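Coat protein (Sulfolobus turreted icosahedral virus, PDB 2BBD) forms the major building block of the icosahedral capsid of an archaeal virus, with a beta-rich fold that points to common ancestry with eukaryotic and bacterial viruses. Local coordinates at residues A[314-317]-A[318-321]; A[204-207]-A[208-211]. All coordinates share one frame; numbering follows the deposited sequence.

Contact 1. Residues A[314-317]-A[318-321]; sequences LPYY and DQLA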
ATOM      1  N   LEU A 314     -10.665  12.245  -8.179  1.00 30.87           N
ATOM      2  CA  LEU A 314     -10.916  13.683  -8.107  1.00 33.09           C
ATOM      3  C   LEU A 314     -12.391  13.822  -7.766  1.00 32.10           C
ATOM      4  O   LEU A 314     -13.255  13.508  -8.581  1.00 31.92           O
ATOM      5  CB  LEU A 314     -10.645  14.360  -9.448  1.00 31.31           C
ATOM      6  CG  LEU A 314      -9.278  14.133 -10.090  1.00 34.83           C
ATOM      7  CD1 LEU A 314      -9.128  15.119 -11.243  1.00 37.33           C
ATOM      8  CD2 LEU A 314      -8.166  14.339  -9.080  1.00 34.87           C
ATOM      9  N   PRO A 315     -12.699  14.284  -6.549  1.00 31.36           N
ATOM     10  CA  PRO A 315     -14.100  14.437  -6.149  1.00 32.43           C
ATOM     11  C   PRO A 315     -14.903  15.388  -7.042  1.00 32.32           C
ATOM     12  O   PRO A 315     -16.120  15.281  -7.127  1.00 34.81           O
ATOM     13  CB  PRO A 315     -13.992  14.915  -4.700  1.00 30.60           C
ATOM     14  CG  PRO A 315     -12.705  15.679  -4.693  1.00 31.83           C
ATOM     15  CD  PRO A 315     -11.790  14.794  -5.507  1.00 29.89           C
ATOM     16  N   TYR A 316     -14.212  16.295  -7.720  1.00 32.91           N
ATOM     17  CA  TYR A 316     -14.853  17.261  -8.607  1.00 35.96           C
ATOM     18  C   TYR A 316     -14.288  17.123 -10.020  1.00 38.40           C
ATOM     19  O   TYR A 316     -14.116  18.114 -10.735  1.00 38.64           O
ATOM     20  CB  TYR A 316     -14.612  18.682  -8.085  1.00 35.02           C
ATOM     21  CG  TYR A 316     -15.046  18.857  -6.650  1.00 35.61           C
ATOM     22  CD1 TYR A 316     -14.113  19.125  -5.645  1.00 33.95           C
ATOM     23  CD2 TYR A 316     -16.381  18.698  -6.285  1.00 34.79           C
ATOM     24  CE1 TYR A 316     -14.504  19.224  -4.309  1.00 33.59           C
ATOM     25  CE2 TYR A 316     -16.780  18.794  -4.954  1.00 35.29           C
ATOM     26  CZ  TYR A 316     -15.837  19.056  -3.974  1.00 34.71           C
ATOM     27  OH  TYR A 316     -16.236  19.131  -2.659  1.00 36.38           O
ATOM     28  N   TYR A 317     -13.995  15.881 -10.399  1.00 39.39           N
ATOM     29  CA  TYR A 317     -13.439  15.545 -11.708  1.00 40.05           C
ATOM     30  C   TYR A 317     -14.075  16.349 -12.847  1.00 40.09           C
ATOM     31  O   TYR A 317     -13.396  17.089 -13.552  1.00 37.43           O
ATOM     32  CB  TYR A 317     -13.644  14.052 -11.972  1.00 41.21           C
ATOM     33  CG  TYR A 317     -12.998  13.551 -13.244  1.00 43.95           C
ATOM     34  CD1 TYR A 317     -11.646  13.214 -13.274  1.00 45.04           C
ATOM     35  CD2 TYR A 317     -13.742  13.411 -14.419  1.00 44.96           C
ATOM     36  CE1 TYR A 317     -11.049  12.746 -14.439  1.00 44.63           C
ATOM     37  CE2 TYR A 317     -13.151  12.945 -15.591  1.00 43.90           C
ATOM     38  CZ  TYR A 317     -11.807  12.615 -15.592  1.00 43.61           C
ATOM     39  OH  TYR A 317     -11.214  12.148 -16.738  1.00 43.52           O
ATOM     40  N   ASP A 318     -15.383  16.184 -13.011  1.00 42.35           N
ATOM     41  CA  ASP A 318     -16.140  16.866 -14.056  1.00 46.26           C
ATOM     42  C   ASP A 318     -15.894  18.373 -14.102  1.00 47.34           C
ATOM     43  O   ASP A 318     -15.442  18.894 -15.122  1.00 48.88           O
ATOM     44  CB  ASP A 318     -17.631  16.567 -13.884  1.00 46.15           C
ATOM     45  CG  ASP A 318     -17.952  15.106 -14.128  1.00 48.02           C
ATOM     46  OD1 ASP A 318     -19.036  14.645 -13.718  1.00 49.40           O
ATOM     47  OD2 ASP A 318     -17.111  14.415 -14.742  1.00 51.20           O
ATOM     48  N   GLN A 319     -16.184  19.070 -13.007  1.00 48.46           N
ATOM     49  CA  GLN A 319     -15.962  20.510 -12.954  1.00 49.86           C
ATOM     50  C   GLN A 319     -14.586  20.883 -13.504  1.00 51.07           C
ATOM     51  O   GLN A 319     -14.470  21.774 -14.349  1.00 52.24           O
ATOM     52  CB  GLN A 319     -16.094  21.028 -11.516  1.00 50.27           C
ATOM     53  CG  GLN A 319     -17.511  21.013 -10.968  1.00 51.03           C
ATOM     54  CD  GLN A 319     -17.644  21.806  -9.677  1.00 53.26           C
ATOM     55  OE1 GLN A 319     -17.126  21.414  -8.631  1.00 54.22           O
ATOM     56  NE2 GLN A 319     -18.338  22.937  -9.749  1.00 54.35           N
ATOM     57  N   LEU A 320     -13.545  20.200 -13.030  1.00 51.32           N
ATOM     58  CA  LEU A 320     -12.185  20.479 -13.483  1.00 52.17           C
ATOM     59  C   LEU A 320     -12.015  20.260 -14.980  1.00 54.26           C
ATOM     60  O   LEU A 320     -11.168  20.891 -15.616  1.00 54.22           O
ATOM     61  CB  LEU A 320     -11.184  19.600 -12.735  1.00 50.73           C
ATOM     62  CG  LEU A 320     -10.925  19.946 -11.267  1.00 50.65           C
ATOM     63  CD1 LEU A 320     -10.126  18.830 -10.622  1.00 50.24           C
ATOM     64  CD2 LEU A 320     -10.177  21.267 -11.168  1.00 48.03           C
ATOM     65  N   ALA A 321     -12.820  19.362 -15.539  1.00 55.80           N
ATOM     66  CA  ALA A 321     -12.746  19.054 -16.965  1.00 57.56           C
ATOM     67  C   ALA A 321     -12.936  20.301 -17.829  1.00 57.81           C
ATOM     68  O   ALA A 321     -12.387  20.389 -18.927  1.00 58.64           O
ATOM     69  CB  ALA A 321     -13.791  17.998 -17.324  1.00 56.96           C
TER
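Y316 and L320 meet through the first backbone bond of helix 317-321, the last helix of the modelled chain: L320 N donates to Y316 O over 3.2 Å, nearly straight at 173°. Y316 stands at the N-cap position, and its carbonyl opens the i to i+4 pattern. The next bond, A321 N to Y317 O at 3.1 Å, is bent and weak. Alongside the first bond the L320 side chain folds back over the turn, its CG 3.7 Å from Y316 O, and reaches L314, where the two CD1 methyls touch at 3.9 Å with the side chains at about a right angle. Y316 and Q319 run side by side in the same direction. Q319 OE1 comes within 3.7 Å of Y316 CD2, the amide plane turned 67° from the ring, while P315 CB sits over one ring face. Y317 swings the other way, its CG anti to the backbone N (chi1 -175°), and D318 OD2 lies in the plane of its ring at the edge, 3.5 Å from Y317 CD2.

The polar ends are held from outside. Y316 OH bonds to D173 and to M176 N, Q319 OE1 takes A172 N, Y317 OH pairs with D284, and D318 OD2 with H287. The turn carries the chain from strand 303-313 into the surface helix; residues 172-178 meet Y316 and Q319, and the end of strand 270-284 with the loop after it meets Y317 and D318.

Contact 2. Residues A[204-207]-A[208-211]; sequences YLQP and GQIY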
ATOM      1  N   TYR A 204     -10.264  -7.675 -13.101  1.00 29.53           N
ATOM      2  CA  TYR A 204     -10.530  -6.489 -13.916  1.00 30.14           C
ATOM      3  C   TYR A 204     -10.278  -5.288 -13.021  1.00 30.10           C
ATOM      4  O   TYR A 204     -10.501  -5.357 -11.813  1.00 31.10           O
ATOM      5  CB  TYR A 204     -11.991  -6.445 -14.375  1.00 31.19           C
ATOM      6  CG  TYR A 204     -12.386  -7.524 -15.362  1.00 31.04           C
ATOM      7  CD1 TYR A 204     -11.955  -7.481 -16.690  1.00 33.60           C
ATOM      8  CD2 TYR A 204     -13.194  -8.586 -14.962  1.00 31.23           C
ATOM      9  CE1 TYR A 204     -12.323  -8.481 -17.597  1.00 34.39           C
ATOM     10  CE2 TYR A 204     -13.567  -9.581 -15.852  1.00 33.25           C
ATOM     11  CZ  TYR A 204     -13.129  -9.528 -17.165  1.00 35.04           C
ATOM     12  OH  TYR A 204     -13.488 -10.540 -18.029  1.00 38.21           O
ATOM     13  N   LEU A 205      -9.786  -4.200 -13.599  1.00 30.53           N
ATOM     14  CA  LEU A 205      -9.566  -2.992 -12.812  1.00 32.62           C
ATOM     15  C   LEU A 205     -10.913  -2.283 -12.792  1.00 33.01           C
ATOM     16  O   LEU A 205     -11.529  -2.093 -13.840  1.00 33.82           O
ATOM     17  CB  LEU A 205      -8.537  -2.071 -13.469  1.00 31.27           C
ATOM     18  CG  LEU A 205      -7.176  -2.622 -13.891  1.00 33.24           C
ATOM     19  CD1 LEU A 205      -6.208  -1.456 -14.003  1.00 31.03           C
ATOM     20  CD2 LEU A 205      -6.671  -3.645 -12.892  1.00 34.04           C
ATOM     21  N   GLN A 206     -11.385  -1.901 -11.615  1.00 34.25           N
ATOM     22  CA  GLN A 206     -12.665  -1.213 -11.547  1.00 34.54           C
ATOM     23  C   GLN A 206     -12.524   0.227 -11.989  1.00 33.02           C
ATOM     24  O   GLN A 206     -11.497   0.861 -11.769  1.00 32.33           O
ATOM     25  CB  GLN A 206     -13.225  -1.254 -10.133  1.00 37.05           C
ATOM     26  CG  GLN A 206     -12.318  -0.631  -9.108  1.00 42.85           C
ATOM     27  CD  GLN A 206     -12.905  -0.709  -7.715  1.00 47.01           C
ATOM     28  OE1 GLN A 206     -13.853   0.009  -7.384  1.00 46.98           O
ATOM     29  NE2 GLN A 206     -12.354  -1.596  -6.893  1.00 50.79           N
ATOM     30  N   PRO A 207     -13.558   0.762 -12.643  1.00 32.38           N
ATOM     31  CA  PRO A 207     -13.511   2.149 -13.097  1.00 32.79           C
ATOM     32  C   PRO A 207     -13.867   3.051 -11.912  1.00 31.97           C
ATOM     33  O   PRO A 207     -14.174   2.556 -10.829  1.00 31.22           O
ATOM     34  CB  PRO A 207     -14.571   2.178 -14.188  1.00 32.83           C
ATOM     35  CG  PRO A 207     -15.618   1.268 -13.625  1.00 32.79           C
ATOM     36  CD  PRO A 207     -14.795   0.099 -13.096  1.00 31.72           C
ATOM     37  N   GLY A 208     -13.821   4.361 -12.116  1.00 30.97           N
ATOM     38  CA  GLY A 208     -14.153   5.285 -11.047  1.00 32.30           C
ATOM     39  C   GLY A 208     -12.936   5.819 -10.316  1.00 33.24           C
ATOM     40  O   GLY A 208     -13.057   6.504  -9.297  1.00 34.45           O
ATOM     41  N   GLN A 209     -11.754   5.500 -10.827  1.00 32.75           N
ATOM     42  CA  GLN A 209     -10.523   5.971 -10.210  1.00 31.53           C
ATOM     43  C   GLN A 209      -9.427   6.087 -11.261  1.00 31.59           C
ATOM     44  O   GLN A 209      -9.563   5.588 -12.378  1.00 31.85           O
ATOM     45  CB  GLN A 209     -10.080   5.012  -9.092  1.00 29.73           C
ATOM     46  CG  GLN A 209      -9.788   3.595  -9.566  1.00 27.63           C
ATOM     47  CD  GLN A 209      -9.491   2.624  -8.422  1.00 31.16           C
ATOM     48  OE1 GLN A 209      -8.333   2.358  -8.101  1.00 30.68           O
ATOM     49  NE2 GLN A 209     -10.548   2.100  -7.800  1.00 29.51           N
ATOM     50  N   ILE A 210      -8.345   6.761 -10.889  1.00 31.59           N
ATOM     51  CA  ILE A 210      -7.207   6.953 -11.766  1.00 30.13           C
ATOM     52  C   ILE A 210      -6.073   6.105 -11.189  1.00 31.80           C
ATOM     53  O   ILE A 210      -5.662   6.312 -10.046  1.00 31.30           O
ATOM     54  CB  ILE A 210      -6.816   8.447 -11.799  1.00 30.27           C
ATOM     55  CG1 ILE A 210      -8.007   9.267 -12.319  1.00 29.44           C
ATOM     56  CG2 ILE A 210      -5.602   8.662 -12.687  1.00 29.17           C
ATOM     57  CD1 ILE A 210      -7.889  10.757 -12.106  1.00 27.44           C
ATOM     58  N   TYR A 211      -5.593   5.139 -11.978  1.00 31.70           N
ATOM     59  CA  TYR A 211      -4.524   4.225 -11.559  1.00 30.40           C
ATOM     60  C   TYR A 211      -3.128   4.763 -11.820  1.00 32.23           C
ATOM     61  O   TYR A 211      -2.768   5.087 -12.953  1.00 31.61           O
ATOM     62  CB  TYR A 211      -4.687   2.876 -12.266  1.00 28.29           C
ATOM     63  CG  TYR A 211      -5.911   2.109 -11.826  1.00 27.81           C
ATOM     64  CD1 TYR A 211      -5.810   1.046 -10.929  1.00 27.46           C
ATOM     65  CD2 TYR A 211      -7.182   2.466 -12.283  1.00 29.22           C
ATOM     66  CE1 TYR A 211      -6.942   0.358 -10.498  1.00 25.49           C
ATOM     67  CE2 TYR A 211      -8.318   1.782 -11.857  1.00 24.85           C
ATOM     68  CZ  TYR A 211      -8.189   0.735 -10.964  1.00 27.41           C
ATOM     69  OH  TYR A 211      -9.315   0.080 -10.522  1.00 30.67           O
TER
HETATM   70  O   HOH W   1     -13.308   2.960  -8.104  1.00 29.03           O
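L205 lays its CD1 methyl over the centre of one face of the Y211 ring, a CH-pi contact of 4.0 Å to the centroid and only 10° off the ring normal. L205 CB packs nearer the hydroxyl end, 3.8 Å from Y211 CZ. The opposite ring face is approached by Q209 OE1, offset toward the rim, so Y211 is bracketed from both sides.

Q206 follows with the one direct hydrogen bond across the turn: Y211 OH donates to Q206 O at 2.6 Å, meeting a lone pair in the carbonyl plane with a C=O...O angle of 129°. Q206 CG also rests 3.4 Å from Y211 OH. The extended side chain of Q206 crosses that of Q209 at about a right angle, Q206 CG lying 3.5 Å from Q209 NE2.

P207 contributes its carbonyl to a water that ties the turn together. The water donates to P207 O at 2.9 Å and to Q206 OE1 at 3.1 Å, and accepts from Q209 NE2 at 2.9 Å. Right after P207, G208 takes a positive phi of 97°, a conformation open to a residue without a side chain, and turns the chain toward strand 210-219.

Both ends of the Q209 amide are therefore engaged, NE2 by the water and OE1 by S311 OG of strand 303-313, which fixes how the amide is rotated. In chemical terms, a tyrosine hydroxyl bonded to a backbone carbonyl and a bridging water together close the bend between strands 200-204 and 210-219, and the short phenol bond should hold the buried Y211 ring firmly against L205.

How the contacts relate
Contact 2 comes first along the chain and contact 1 near its modelled end, yet their centres lie only about 16 Å apart, on the same side of the chain's centre. They touch directly through packing: L314 CG lies 4.2 Å from I210 CD1. Strand 303-313, paired antiparallel with strand 210-219, links them: it runs into contact 1 at L314, and its S311 and Y309 meet Q209 and Y211 of contact 2. The 282-287 region is shared too, with D284 next to both I210 and Y317. Contact 1 is a surface turn about 25 Å from the chain's centre, whereas contact 2 is partly buried at about 16 Å.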